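Local atomic coordinates of Sn-glycerol-3-phosphate ABC transporter substrate-binding protein UspB (Mycobacterium tuberculosis, PDB entry 4MFI), a protein that binds glycerophosphocholine as the extracytoplasmic substrate-binding subunit of an ABC transporter and probably hands it on for import. Residues S36-F41 / T66-L71; T92-V97 / A313-E318; Y158-A163 / A283-G288; S196-A201 / L266-A271. All coordinates share one frame; numbering follows the deposited sequence.

Contact 1: S36-F41 / T66-L71; sequences SGPIDF and TLSVKL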
loop_
_atom_site.group_PDB
_atom_site.type_symbol
_atom_site.label_atom_id
_atom_site.label_comp_id
_atom_site.label_asym_id
_atom_site.label_seq_id
_atom_site.Cartn_x
_atom_site.Cartn_y
_atom_site.Cartn_z
ATOM N N SER A 36 5.445 34.569 2.911
ATOM C CA SER A 36 6.757 34.014 2.594
ATOM C C SER A 36 7.381 33.166 3.698
ATOM O O SER A 36 8.600 32.978 3.718
ATOM C CB SER A 36 7.719 35.144 2.227
ATOM O OG SER A 36 7.914 36.019 3.326
ATOM N N GLY A 37 6.564 32.653 4.613
ATOM C CA GLY A 37 7.066 31.738 5.623
ATOM C C GLY A 37 7.504 30.446 4.958
ATOM O O GLY A 37 7.128 30.186 3.815
ATOM N N PRO A 38 8.301 29.629 5.662
ATOM C CA PRO A 38 8.828 28.378 5.105
ATOM C C PRO A 38 7.727 27.432 4.649
ATOM O O PRO A 38 6.591 27.511 5.132
ATOM C CB PRO A 38 9.577 27.756 6.288
ATOM C CG PRO A 38 9.930 28.911 7.164
ATOM C CD PRO A 38 8.784 29.873 7.034
ATOM N N ILE A 39 8.071 26.553 3.713
ATOM C CA ILE A 39 7.195 25.460 3.317
ATOM C C ILE A 39 7.021 24.505 4.498
ATOM O O ILE A 39 8.001 23.931 4.983
ATOM C CB ILE A 39 7.789 24.698 2.116
ATOM C CG1 ILE A 39 7.901 25.631 0.905
ATOM C CG2 ILE A 39 6.947 23.467 1.779
ATOM C CD1 ILE A 39 8.732 25.070 -0.243
ATOM N N ASP A 40 5.785 24.344 4.970
ATOM C CA ASP A 40 5.506 23.463 6.102
ATOM C C ASP A 40 5.156 22.066 5.598
ATOM O O ASP A 40 4.139 21.876 4.924
ATOM C CB ASP A 40 4.375 24.036 6.971
ATOM C CG ASP A 40 4.793 25.293 7.734
ATOM O OD1 ASP A 40 5.912 25.314 8.293
ATOM O OD2 ASP A 40 4.009 26.272 7.769
ATOM N N PHE A 41 6.022 21.103 5.900
ATOM C CA PHE A 41 5.875 19.721 5.450
ATOM C C PHE A 41 5.462 18.867 6.645
ATOM O O PHE A 41 6.255 18.640 7.564
ATOM C CB PHE A 41 7.199 19.235 4.840
ATOM C CG PHE A 41 7.220 17.775 4.472
ATOM C CD1 PHE A 41 6.048 17.086 4.175
ATOM C CD2 PHE A 41 8.426 17.087 4.431
ATOM C CE1 PHE A 41 6.079 15.736 3.848
ATOM C CE2 PHE A 41 8.468 15.738 4.097
ATOM C CZ PHE A 41 7.292 15.063 3.802
ATOM N N THR A 66 16.330 29.855 -2.404
ATOM C CA THR A 66 15.419 30.898 -1.948
ATOM C C THR A 66 14.250 30.328 -1.142
ATOM O O THR A 66 13.433 31.078 -0.610
ATOM C CB THR A 66 14.861 31.715 -3.132
ATOM O OG1 THR A 66 13.970 30.899 -3.901
ATOM C CG2 THR A 66 15.991 32.200 -4.024
ATOM N N LEU A 67 14.175 29.002 -1.052
ATOM C CA LEU A 67 13.090 28.351 -0.326
ATOM C C LEU A 67 13.635 27.581 0.871
ATOM O O LEU A 67 14.711 26.989 0.799
ATOM C CB LEU A 67 12.323 27.399 -1.247
ATOM C CG LEU A 67 11.622 28.034 -2.450
ATOM C CD1 LEU A 67 11.090 26.965 -3.395
ATOM C CD2 LEU A 67 10.497 28.944 -1.986
ATOM N N SER A 68 12.898 27.598 1.974
ATOM C CA SER A 68 13.241 26.751 3.107
ATOM C C SER A 68 12.040 25.901 3.499
ATOM O O SER A 68 10.887 26.287 3.275
ATOM C CB SER A 68 13.719 27.584 4.292
ATOM O OG SER A 68 12.697 28.453 4.737
ATOM N N VAL A 69 12.320 24.739 4.071
ATOM C CA VAL A 69 11.282 23.793 4.454
ATOM C C VAL A 69 11.372 23.491 5.941
ATOM O O VAL A 69 12.462 23.286 6.482
ATOM C CB VAL A 69 11.418 22.470 3.667
ATOM C CG1 VAL A 69 10.290 21.515 4.033
ATOM C CG2 VAL A 69 11.427 22.734 2.169
ATOM N N LYS A 70 10.222 23.481 6.601
ATOM C CA LYS A 70 10.134 23.095 7.997
ATOM C C LYS A 70 9.499 21.708 8.066
ATOM O O LYS A 70 8.374 21.508 7.594
ATOM C CB LYS A 70 9.295 24.121 8.761
ATOM C CG LYS A 70 9.043 23.799 10.219
ATOM C CD LYS A 70 10.321 23.547 10.996
ATOM C CE LYS A 70 10.002 23.251 12.460
ATOM N NZ LYS A 70 11.218 22.899 13.253
ATOM N N LEU A 71 10.236 20.750 8.622
ATOM C CA LEU A 71 9.720 19.401 8.818
ATOM C C LEU A 71 8.956 19.351 10.132
ATOM O O LEU A 71 9.524 19.573 11.203
ATOM C CB LEU A 71 10.861 18.382 8.827
ATOM C CG LEU A 71 10.460 16.908 8.969
ATOM C CD1 LEU A 71 9.614 16.468 7.785
ATOM C CD2 LEU A 71 11.693 16.020 9.100
HETATM O O HOH W 1 10.990 31.331 4.224
#

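Contact 2: T92-V97 / A313-E318; sequences TDVPDV and AKLSEE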
loop_
_atom_site.group_PDB
_atom_site.type_symbol
_atom_site.label_atom_id
_atom_site.label_comp_id
_atom_site.label_asym_id
_atom_site.label_seq_id
_atom_site.Cartn_x
_atom_site.Cartn_y
_atom_site.Cartn_z
ATOM N N THR A 92 -5.976 29.014 8.597
ATOM C CA THR A 92 -4.976 29.065 7.530
ATOM C C THR A 92 -3.605 28.516 7.936
ATOM O O THR A 92 -2.648 28.587 7.161
ATOM C CB THR A 92 -4.826 30.491 6.952
ATOM O OG1 THR A 92 -4.546 31.420 8.009
ATOM C CG2 THR A 92 -6.106 30.909 6.244
ATOM N N ASP A 93 -3.508 27.959 9.140
ATOM C CA ASP A 93 -2.280 27.291 9.559
ATOM C C ASP A 93 -2.274 25.841 9.074
ATOM O O ASP A 93 -1.988 24.913 9.832
ATOM C CB ASP A 93 -2.097 27.365 11.079
ATOM C CG ASP A 93 -1.836 28.779 11.567
ATOM O OD1 ASP A 93 -2.754 29.388 12.157
ATOM O OD2 ASP A 93 -0.714 29.285 11.357
ATOM N N VAL A 94 -2.610 25.661 7.802
ATOM C CA VAL A 94 -2.547 24.360 7.156
ATOM C C VAL A 94 -1.123 24.105 6.686
ATOM O O VAL A 94 -0.341 25.045 6.523
ATOM C CB VAL A 94 -3.516 24.280 5.949
ATOM C CG1 VAL A 94 -4.968 24.306 6.422
ATOM C CG2 VAL A 94 -3.239 25.400 4.961
ATOM N N PRO A 95 -0.770 22.829 6.482
ATOM C CA PRO A 95 0.535 22.523 5.889
ATOM C C PRO A 95 0.574 22.961 4.432
ATOM O O PRO A 95 -0.482 23.141 3.814
ATOM C CB PRO A 95 0.602 20.996 5.970
ATOM C CG PRO A 95 -0.841 20.551 6.008
ATOM C CD PRO A 95 -1.530 21.613 6.823
ATOM N N ASP A 96 1.772 23.135 3.888
ATOM C CA ASP A 96 1.929 23.304 2.447
ATOM C C ASP A 96 1.975 21.961 1.741
ATOM O O ASP A 96 1.515 21.826 0.598
ATOM C CB ASP A 96 3.205 24.083 2.140
ATOM C CG ASP A 96 3.137 25.503 2.632
ATOM O OD1 ASP A 96 2.639 26.371 1.884
ATOM O OD2 ASP A 96 3.562 25.747 3.781
ATOM N N VAL A 97 2.542 20.972 2.431
ATOM C CA VAL A 97 2.706 19.618 1.903
ATOM C C VAL A 97 2.306 18.670 3.017
ATOM O O VAL A 97 2.807 18.783 4.138
ATOM C CB VAL A 97 4.170 19.349 1.482
ATOM C CG1 VAL A 97 4.346 17.902 1.032
ATOM C CG2 VAL A 97 4.593 20.312 0.377
ATOM N N ALA A 313 -5.802 22.923 -0.783
ATOM C CA ALA A 313 -6.417 23.885 -1.689
ATOM C C ALA A 313 -6.320 25.323 -1.188
ATOM O O ALA A 313 -6.310 26.255 -1.994
ATOM C CB ALA A 313 -7.876 23.517 -1.939
ATOM N N LYS A 314 -6.266 25.517 0.129
ATOM C CA LYS A 314 -6.312 26.879 0.671
ATOM C C LYS A 314 -4.933 27.531 0.837
ATOM O O LYS A 314 -4.669 28.235 1.812
ATOM C CB LYS A 314 -7.115 26.940 1.970
ATOM C CG LYS A 314 -6.494 26.230 3.148
ATOM C CD LYS A 314 -7.051 26.782 4.452
ATOM C CE LYS A 314 -8.567 26.838 4.429
ATOM N NZ LYS A 314 -9.142 27.135 5.769
ATOM N N LEU A 315 -4.063 27.293 -0.135
ATOM C CA LEU A 315 -2.797 28.008 -0.232
ATOM C C LEU A 315 -2.921 29.042 -1.338
ATOM O O LEU A 315 -3.711 28.867 -2.269
ATOM C CB LEU A 315 -1.661 27.050 -0.599
ATOM C CG LEU A 315 -1.341 25.815 0.241
ATOM C CD1 LEU A 315 -0.006 25.224 -0.218
ATOM C CD2 LEU A 315 -1.324 26.112 1.730
ATOM N N SER A 316 -2.138 30.113 -1.252
ATOM C CA SER A 316 -2.003 31.024 -2.381
ATOM C C SER A 316 -1.391 30.263 -3.556
ATOM O O SER A 316 -0.764 29.212 -3.367
ATOM C CB SER A 316 -1.108 32.204 -2.014
ATOM O OG SER A 316 0.240 31.787 -1.867
ATOM N N GLU A 317 -1.577 30.781 -4.770
ATOM C CA GLU A 317 -1.009 30.134 -5.948
ATOM C C GLU A 317 0.509 30.014 -5.858
ATOM O O GLU A 317 1.068 28.976 -6.211
ATOM C CB GLU A 317 -1.419 30.845 -7.242
ATOM C CG GLU A 317 -2.681 30.274 -7.884
ATOM C CD GLU A 317 -2.548 28.798 -8.250
ATOM O OE1 GLU A 317 -1.413 28.338 -8.515
ATOM O OE2 GLU A 317 -3.583 28.098 -8.275
ATOM N N GLU A 318 1.170 31.064 -5.372
ATOM C CA GLU A 318 2.623 31.030 -5.213
ATOM C C GLU A 318 3.047 29.896 -4.286
ATOM O O GLU A 318 3.990 29.158 -4.587
ATOM C CB GLU A 318 3.164 32.368 -4.690
ATOM C CG GLU A 318 4.632 32.301 -4.253
ATOM C CD GLU A 318 5.265 33.667 -4.030
ATOM O OE1 GLU A 318 4.832 34.646 -4.678
ATOM O OE2 GLU A 318 6.204 33.762 -3.208
#

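Contact 3: Y158-A163 / A283-G288; sequences YYNKAA and ARFDFG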
loop_
_atom_site.group_PDB
_atom_site.type_symbol
_atom_site.label_atom_id
_atom_site.label_comp_id
_atom_site.label_asym_id
_atom_site.label_seq_id
_atom_site.Cartn_x
_atom_site.Cartn_y
_atom_site.Cartn_z
ATOM N N TYR A 158 6.275 -14.288 0.985
ATOM C CA TYR A 158 7.468 -14.757 1.674
ATOM C C TYR A 158 7.390 -16.265 1.847
ATOM O O TYR A 158 6.333 -16.796 2.201
ATOM C CB TYR A 158 7.567 -14.101 3.052
ATOM C CG TYR A 158 7.787 -12.604 3.029
ATOM C CD1 TYR A 158 9.075 -12.079 3.050
ATOM C CD2 TYR A 158 6.714 -11.708 3.007
ATOM C CE1 TYR A 158 9.301 -10.716 3.049
ATOM C CE2 TYR A 158 6.933 -10.323 2.996
ATOM C CZ TYR A 158 8.234 -9.837 3.016
ATOM O OH TYR A 158 8.487 -8.476 3.022
ATOM N N TYR A 159 8.499 -16.965 1.624
ATOM C CA TYR A 159 8.499 -18.415 1.812
ATOM C C TYR A 159 9.773 -18.960 2.435
ATOM O O TYR A 159 10.873 -18.462 2.184
ATOM C CB TYR A 159 8.138 -19.168 0.524
ATOM C CG TYR A 159 9.135 -19.101 -0.620
ATOM C CD1 TYR A 159 9.150 -18.024 -1.507
ATOM C CD2 TYR A 159 10.030 -20.144 -0.847
ATOM C CE1 TYR A 159 10.047 -17.983 -2.578
ATOM C CE2 TYR A 159 10.923 -20.113 -1.908
ATOM C CZ TYR A 159 10.936 -19.030 -2.766
ATOM O OH TYR A 159 11.827 -19.015 -3.818
ATOM N N ASN A 160 9.586 -19.979 3.266
ATOM C CA ASN A 160 10.648 -20.656 3.993
ATOM C C ASN A 160 11.238 -21.733 3.082
ATOM O O ASN A 160 10.550 -22.693 2.713
ATOM C CB ASN A 160 10.016 -21.254 5.251
ATOM C CG ASN A 160 10.996 -21.974 6.138
ATOM O OD1 ASN A 160 11.833 -22.744 5.677
ATOM N ND2 ASN A 160 10.860 -21.756 7.444
ATOM N N LYS A 161 12.506 -21.574 2.705
ATOM C CA LYS A 161 13.115 -22.484 1.734
ATOM C C LYS A 161 13.325 -23.890 2.280
ATOM O O LYS A 161 13.264 -24.851 1.523
ATOM C CB LYS A 161 14.411 -21.909 1.170
ATOM C CG LYS A 161 14.167 -20.680 0.331
ATOM C CD LYS A 161 15.271 -20.467 -0.680
ATOM C CE LYS A 161 15.004 -19.234 -1.513
ATOM N NZ LYS A 161 16.003 -19.111 -2.605
ATOM N N ALA A 162 13.564 -24.018 3.582
ATOM C CA ALA A 162 13.692 -25.347 4.170
ATOM C C ALA A 162 12.374 -26.108 4.074
ATOM O O ALA A 162 12.364 -27.301 3.769
ATOM C CB ALA A 162 14.167 -25.267 5.612
ATOM N N ALA A 163 11.261 -25.421 4.325
ATOM C CA ALA A 163 9.948 -26.047 4.213
ATOM C C ALA A 163 9.669 -26.421 2.759
ATOM O O ALA A 163 9.184 -27.518 2.475
ATOM C CB ALA A 163 8.853 -25.118 4.755
ATOM N N ALA A 283 15.158 -13.634 10.634
ATOM C CA ALA A 283 15.050 -15.020 10.182
ATOM C C ALA A 283 16.370 -15.775 10.293
ATOM O O ALA A 283 17.411 -15.302 9.837
ATOM C CB ALA A 283 14.538 -15.069 8.753
ATOM N N ARG A 284 16.316 -16.961 10.884
ATOM C CA ARG A 284 17.508 -17.788 11.037
ATOM C C ARG A 284 17.434 -19.006 10.122
ATOM O O ARG A 284 17.973 -20.074 10.432
ATOM C CB ARG A 284 17.680 -18.211 12.494
ATOM C CG ARG A 284 17.991 -17.067 13.446
ATOM C CD ARG A 284 18.365 -17.624 14.817
ATOM N NE ARG A 284 18.706 -16.597 15.797
ATOM C CZ ARG A 284 19.914 -16.055 15.931
ATOM N NH1 ARG A 284 20.911 -16.426 15.136
ATOM N NH2 ARG A 284 20.125 -15.130 16.856
ATOM N N PHE A 285 16.756 -18.827 8.996
ATOM C CA PHE A 285 16.653 -19.842 7.956
ATOM C C PHE A 285 16.687 -19.125 6.611
ATOM O O PHE A 285 16.472 -17.913 6.549
ATOM C CB PHE A 285 15.341 -20.625 8.105
ATOM C CG PHE A 285 14.114 -19.750 8.129
ATOM C CD1 PHE A 285 13.463 -19.414 6.952
ATOM C CD2 PHE A 285 13.611 -19.269 9.326
ATOM C CE1 PHE A 285 12.348 -18.600 6.967
ATOM C CE2 PHE A 285 12.489 -18.451 9.345
ATOM C CZ PHE A 285 11.859 -18.122 8.163
ATOM N N ASP A 286 16.949 -19.868 5.543
ATOM C CA ASP A 286 16.960 -19.297 4.201
ATOM C C ASP A 286 15.519 -19.055 3.775
ATOM O O ASP A 286 14.678 -19.956 3.873
ATOM C CB ASP A 286 17.636 -20.269 3.232
ATOM C CG ASP A 286 17.935 -19.651 1.883
ATOM O OD1 ASP A 286 17.831 -18.412 1.740
ATOM O OD2 ASP A 286 18.299 -20.414 0.963
ATOM N N PHE A 287 15.225 -17.846 3.311
ATOM C CA PHE A 287 13.884 -17.551 2.825
ATOM C C PHE A 287 13.909 -16.883 1.460
ATOM O O PHE A 287 14.904 -16.260 1.056
ATOM C CB PHE A 287 13.075 -16.722 3.845
ATOM C CG PHE A 287 13.489 -15.277 3.935
ATOM C CD1 PHE A 287 14.540 -14.892 4.753
ATOM C CD2 PHE A 287 12.804 -14.301 3.225
ATOM C CE1 PHE A 287 14.919 -13.564 4.843
ATOM C CE2 PHE A 287 13.178 -12.964 3.306
ATOM C CZ PHE A 287 14.235 -12.595 4.121
ATOM N N GLY A 288 12.808 -17.038 0.741
ATOM C CA GLY A 288 12.625 -16.384 -0.534
ATOM C C GLY A 288 11.535 -15.330 -0.485
ATOM O O GLY A 288 10.670 -15.313 0.402
HETATM O O HOH W 2 18.598 -19.943 -1.754
HETATM O O HOH W 3 18.027 -17.667 -0.794
HETATM O O HOH W 4 15.098 -22.219 5.080
#

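Contact 4: S196-A201 / L266-A271; sequences SAHGWA and LASAVA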
loop_
_atom_site.group_PDB
_atom_site.type_symbol
_atom_site.label_atom_id
_atom_site.label_comp_id
_atom_site.label_asym_id
_atom_site.label_seq_id
_atom_site.Cartn_x
_atom_site.Cartn_y
_atom_site.Cartn_z
ATOM N N SER A 196 1.998 -23.678 10.724
ATOM C CA SER A 196 1.113 -23.650 9.556
ATOM C C SER A 196 1.895 -23.477 8.272
ATOM O O SER A 196 2.973 -22.871 8.270
ATOM C CB SER A 196 0.095 -22.509 9.673
ATOM O OG SER A 196 -0.807 -22.742 10.736
ATOM N N ALA A 197 1.338 -23.996 7.180
ATOM C CA ALA A 197 1.916 -23.807 5.849
ATOM C C ALA A 197 1.853 -22.346 5.414
ATOM O O ALA A 197 2.723 -21.880 4.672
ATOM C CB ALA A 197 1.189 -24.677 4.830
ATOM N N HIS A 198 0.805 -21.641 5.841
ATOM C CA HIS A 198 0.552 -20.279 5.375
ATOM C C HIS A 198 -0.133 -19.503 6.475
ATOM O O HIS A 198 -1.002 -20.035 7.159
ATOM C CB HIS A 198 -0.341 -20.301 4.119
ATOM C CG HIS A 198 -0.375 -18.999 3.381
ATOM N ND1 HIS A 198 0.708 -18.517 2.680
ATOM C CD2 HIS A 198 -1.362 -18.079 3.229
ATOM C CE1 HIS A 198 0.394 -17.357 2.126
ATOM N NE2 HIS A 198 -0.857 -17.067 2.446
ATOM N N GLY A 199 0.267 -18.248 6.655
ATOM C CA GLY A 199 -0.459 -17.356 7.547
ATOM C C GLY A 199 -1.101 -16.238 6.756
ATOM O O GLY A 199 -0.470 -15.645 5.882
ATOM N N TRP A 200 -2.364 -15.967 7.071
ATOM C CA TRP A 200 -3.088 -14.806 6.556
ATOM C C TRP A 200 -3.049 -13.710 7.602
ATOM O O TRP A 200 -3.181 -13.981 8.795
ATOM C CB TRP A 200 -4.555 -15.160 6.296
ATOM C CG TRP A 200 -4.779 -16.125 5.168
ATOM C CD1 TRP A 200 -5.088 -17.455 5.269
ATOM C CD2 TRP A 200 -4.732 -15.827 3.765
ATOM N NE1 TRP A 200 -5.222 -18.003 4.017
ATOM C CE2 TRP A 200 -5.020 -17.024 3.075
ATOM C CE3 TRP A 200 -4.468 -14.668 3.028
ATOM C CZ2 TRP A 200 -5.043 -17.098 1.685
ATOM C CZ3 TRP A 200 -4.499 -14.741 1.642
ATOM C CH2 TRP A 200 -4.778 -15.948 0.986
ATOM N N ALA A 201 -2.915 -12.460 7.159
ATOM C CA ALA A 201 -2.949 -11.335 8.085
ATOM C C ALA A 201 -4.275 -11.285 8.842
ATOM O O ALA A 201 -5.302 -11.782 8.357
ATOM C CB ALA A 201 -2.749 -10.039 7.331
ATOM N N LEU A 266 5.160 -19.941 10.507
ATOM C CA LEU A 266 4.490 -20.020 9.209
ATOM C C LEU A 266 5.498 -20.341 8.122
ATOM O O LEU A 266 6.526 -19.667 8.018
ATOM C CB LEU A 266 3.854 -18.675 8.862
ATOM C CG LEU A 266 2.940 -18.050 9.908
ATOM C CD1 LEU A 266 2.568 -16.631 9.495
ATOM C CD2 LEU A 266 1.684 -18.896 10.146
ATOM N N ALA A 267 5.197 -21.322 7.267
ATOM C CA ALA A 267 6.097 -21.625 6.144
ATOM C C ALA A 267 6.063 -20.545 5.063
ATOM O O ALA A 267 6.977 -20.448 4.242
ATOM C CB ALA A 267 5.774 -22.978 5.536
ATOM N N SER A 268 4.991 -19.758 5.043
ATOM C CA SER A 268 4.825 -18.709 4.047
ATOM C C SER A 268 3.770 -17.715 4.506
ATOM O O SER A 268 2.964 -18.012 5.401
ATOM C CB SER A 268 4.445 -19.301 2.681
ATOM O OG SER A 268 3.185 -19.952 2.714
ATOM N N ALA A 269 3.761 -16.544 3.875
ATOM C CA ALA A 269 2.845 -15.474 4.244
ATOM C C ALA A 269 2.887 -14.386 3.204
ATOM O O ALA A 269 3.931 -14.131 2.616
ATOM C CB ALA A 269 3.241 -14.886 5.598
ATOM N N VAL A 270 1.744 -13.746 2.974
ATOM C CA VAL A 270 1.710 -12.492 2.236
ATOM C C VAL A 270 1.738 -11.346 3.239
ATOM O O VAL A 270 0.856 -11.214 4.089
ATOM C CB VAL A 270 0.478 -12.388 1.319
ATOM C CG1 VAL A 270 0.407 -11.007 0.672
ATOM C CG2 VAL A 270 0.526 -13.472 0.252
ATOM N N ALA A 271 2.787 -10.542 3.157
ATOM C CA ALA A 271 2.962 -9.415 4.056
ATOM C C ALA A 271 3.530 -8.248 3.266
ATOM O O ALA A 271 3.840 -8.386 2.089
ATOM C CB ALA A 271 3.885 -9.794 5.213
HETATM O O HOH W 5 -1.058 -14.431 3.592
HETATM O O HOH W 6 -1.900 -11.974 4.380
#

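Contact 1: S36-F41 / T66-L71
The carbonyl oxygen of Ile39 is held twice by the neighbouring strand. Lys70 N donates a hydrogen bond of 2.8 Å to it, nearly straight at 167°, and Val69 CA adds a weaker C-H···O contact at 3.3 Å. Ile39 N and Phe41 N bond to Ser68 O and Lys70 O, completing the alternating pattern of a parallel pair. Side chains of the paired residues share a face. On one face, branched and aromatic residues suit the apolar side that packs against the helices. There Ile39 CB meets Val69 CG2 at 4.1 Å, while Val69 CG1, anti to its backbone N (chi1 -178°), reaches Phe41 CB at 3.9 Å. Leu71 lies beside Phe41, pointing the same way, and its CD1 comes obliquely to Phe41 CD2 at 3.6 Å. On the other face, Asp40 OD1 rests on the methylene Lys70 CB at 3.6 Å. The Lys70 chain bends at chi2, which turns CD, and its far end leads away; the charge partner of Asp40 is Lys33, through OD2. Before the strand proper, Pro38 CB sits 3.6 Å from Ser68 OG. Water joins the two loops here, giving Ser36 O a hydrogen bond and making a weak one with Ser68 OG. The paired strands belong to a beta-alpha-beta unit formed by strand 39-43, helix 50-63 and strand 69-73. Phe60 of the connecting helix packs on Leu67 and Val69, Phe326 of helix 317-330 meets Val69 and Phe41, and strand 97-101 pairs with the other edge of strand 39-43.

Contact 2: T92-V97 / A313-E318
Val94 and Asp96 meet Lys314 and Leu315 in one alpha/beta lobe of a periplasmic-binding-protein fold, where the loop from helix 78-88 to strand 97-101 touches the turn ahead of helix 317-330. Contacts between hydrocarbon groups come first. Val94 CG2 lies 3.8 Å from Leu315 CD2 and equally 3.8 Å from Lys314 CG, and Val94 CG1 touches Lys314 CD, so a single branched residue serves both partners. A lysine fits because its long aliphatic part can line this apolar patch while its amine goes on to polar company. The chain turns at chi3 (49°), which sets CE, and NZ bonds to Leu89 O and Gly91 O. Both carbonyls follow closely on the C-terminal end of helix 78-88, where a positive charge would probably be favourable. Contacts between methyl and polar groups follow. Leu315 CD1 sits 3.6 Å from Asp96 OD1, yet the carboxylate has its polar partners elsewhere: OD1 forms a salt bridge with Arg319, and OD2 forms one with Lys33 as well as accepting from Asp40 N. Leu315, which also touches Lys33, thus packs its methyls against the buried aspartate. Local turns shape both backbones. Asp93 is the centre of an inverse gamma turn, closed by a weak bond from Val94 N to Thr92 O, and Ser316 is the N-cap of helix 317-330, its OG accepting from Arg319 N. One polar atom buried here, Pro95 O, finds no hydrogen-bonding partner in the model; its neighbour is the methyl Leu315 CD2, at 3.7 Å.

Contact 3: Y158-A163 / A283-G288
Lys161 reaches over Asp286 and Gly288. Its CB lies 3.3 Å from Asp286 O, the carbonyl that also accepts a hydrogen bond from Lys161 N. With CG anti to the carbonyl carbon (chi1 -67°), that atom comes near both Asp286 O and Gly288 N. Farther out, CD touches Asp286 OD2 at 3.4 Å, and CE rests 3.8 Å from Gly288 CA. NZ makes a salt bridge with Asp171 and donates to two waters, one giving a hydrogen bond to Asp286 OD2 and the other to Asp286 OD1. Next to the lysine, strand 144-160 pairs antiparallel with strand 287-290: Tyr159 and Gly288 exchange two backbone bonds, that from Gly288 N to Tyr159 O being 2.8 Å. Glycine suits this position because the Tyr159 ring takes the room beside it; Gly288 CA lies 3.9 Å from the ring centroid in a CH-pi contact over the face. Asn160 ends the strand and caps helix 161-166, accepting from Ala163 N through OD1. Its amide is stacked on Phe285, the two planes only 4° apart, with ND2 3.5 Å above the ring and offset toward the rim. Ala283 CB lies over the opposite face. Tyr158 approaches Phe287 CE2 with its ring edge. Lys161 NZ and Asp286 OD2 are 4.4 Å apart, beyond direct pairing, and the two waters bridge the groups; any attraction between these opposite charges is probably weakened by hydration, and the direct partner of the ammonium is Asp171.

Contact 4: S196-A201 / L266-A271
His198 and Ser268 join two short strands that run side by side in the same direction, 22° apart, within the second alpha/beta lobe of the binding-protein fold. Ser268 OG is the polar centre. It accepts from His198 ND1 at 2.9 Å, the bond almost straight (171°) and in the imidazole plane, and it donates to Ala197 O at 2.8 Å. A serine hydroxyl suits the place because it can accept and donate at once, with ND1 of the histidine acting as the donor. Ser268 O is also doubly used, taking a hydrogen bond from Gly199 N and a C-H···O contact from His198 CA at 3.3 Å. Nearer the start of both segments, Ala267 N bonds to Ser196 O. From Gly199 O onward water links the strands. One molecule gives a bond of 2.7 Å to Gly199 O and accepts from Val270 N; a second accepts from Ala201 N and donates to Val270 O at 2.9 Å. The apolar part falls to Leu266, whose two methyls, CD1 and CD2, each stand 3.7 Å from Gly199 CA; having no side chain, the glycine lets them close in. Farther out, strand 198-201 pairs on with strand 251-254, and strand 268-272 with strand 144-160, so the contact joins two sheets. Around the imidazole, Phe180 of helix 177-191 meets the His198 ring edge-to-face, and the indole of Trp200, held by a bond from its NE1 to Ser244 OG, presents a face to His198 CD2, which lies 3.8 Å above the indole plane.

From the N terminus, contact 1 closes first, over a short loop holding one helix. Contact 2 opens afterwards at 92-97 and closes only at 313-318, enclosing a long excursion of the chain into the other lobe and back. Contact 3 is nested inside that excursion, and contact 4 inside contact 3; none cross. Contacts 1 and 2 share one lobe and are joined by Asp40 O, which faces Asp96 N and Val97 N. Contacts 3 and 4 share the other lobe, where Asn160 N meets Ala267 O and Tyr158 N meets Ala269 O. The centres of contacts 2 and 4 are about 44 Å apart, but contacts 1, 3 and 4 reach one mixed sheet.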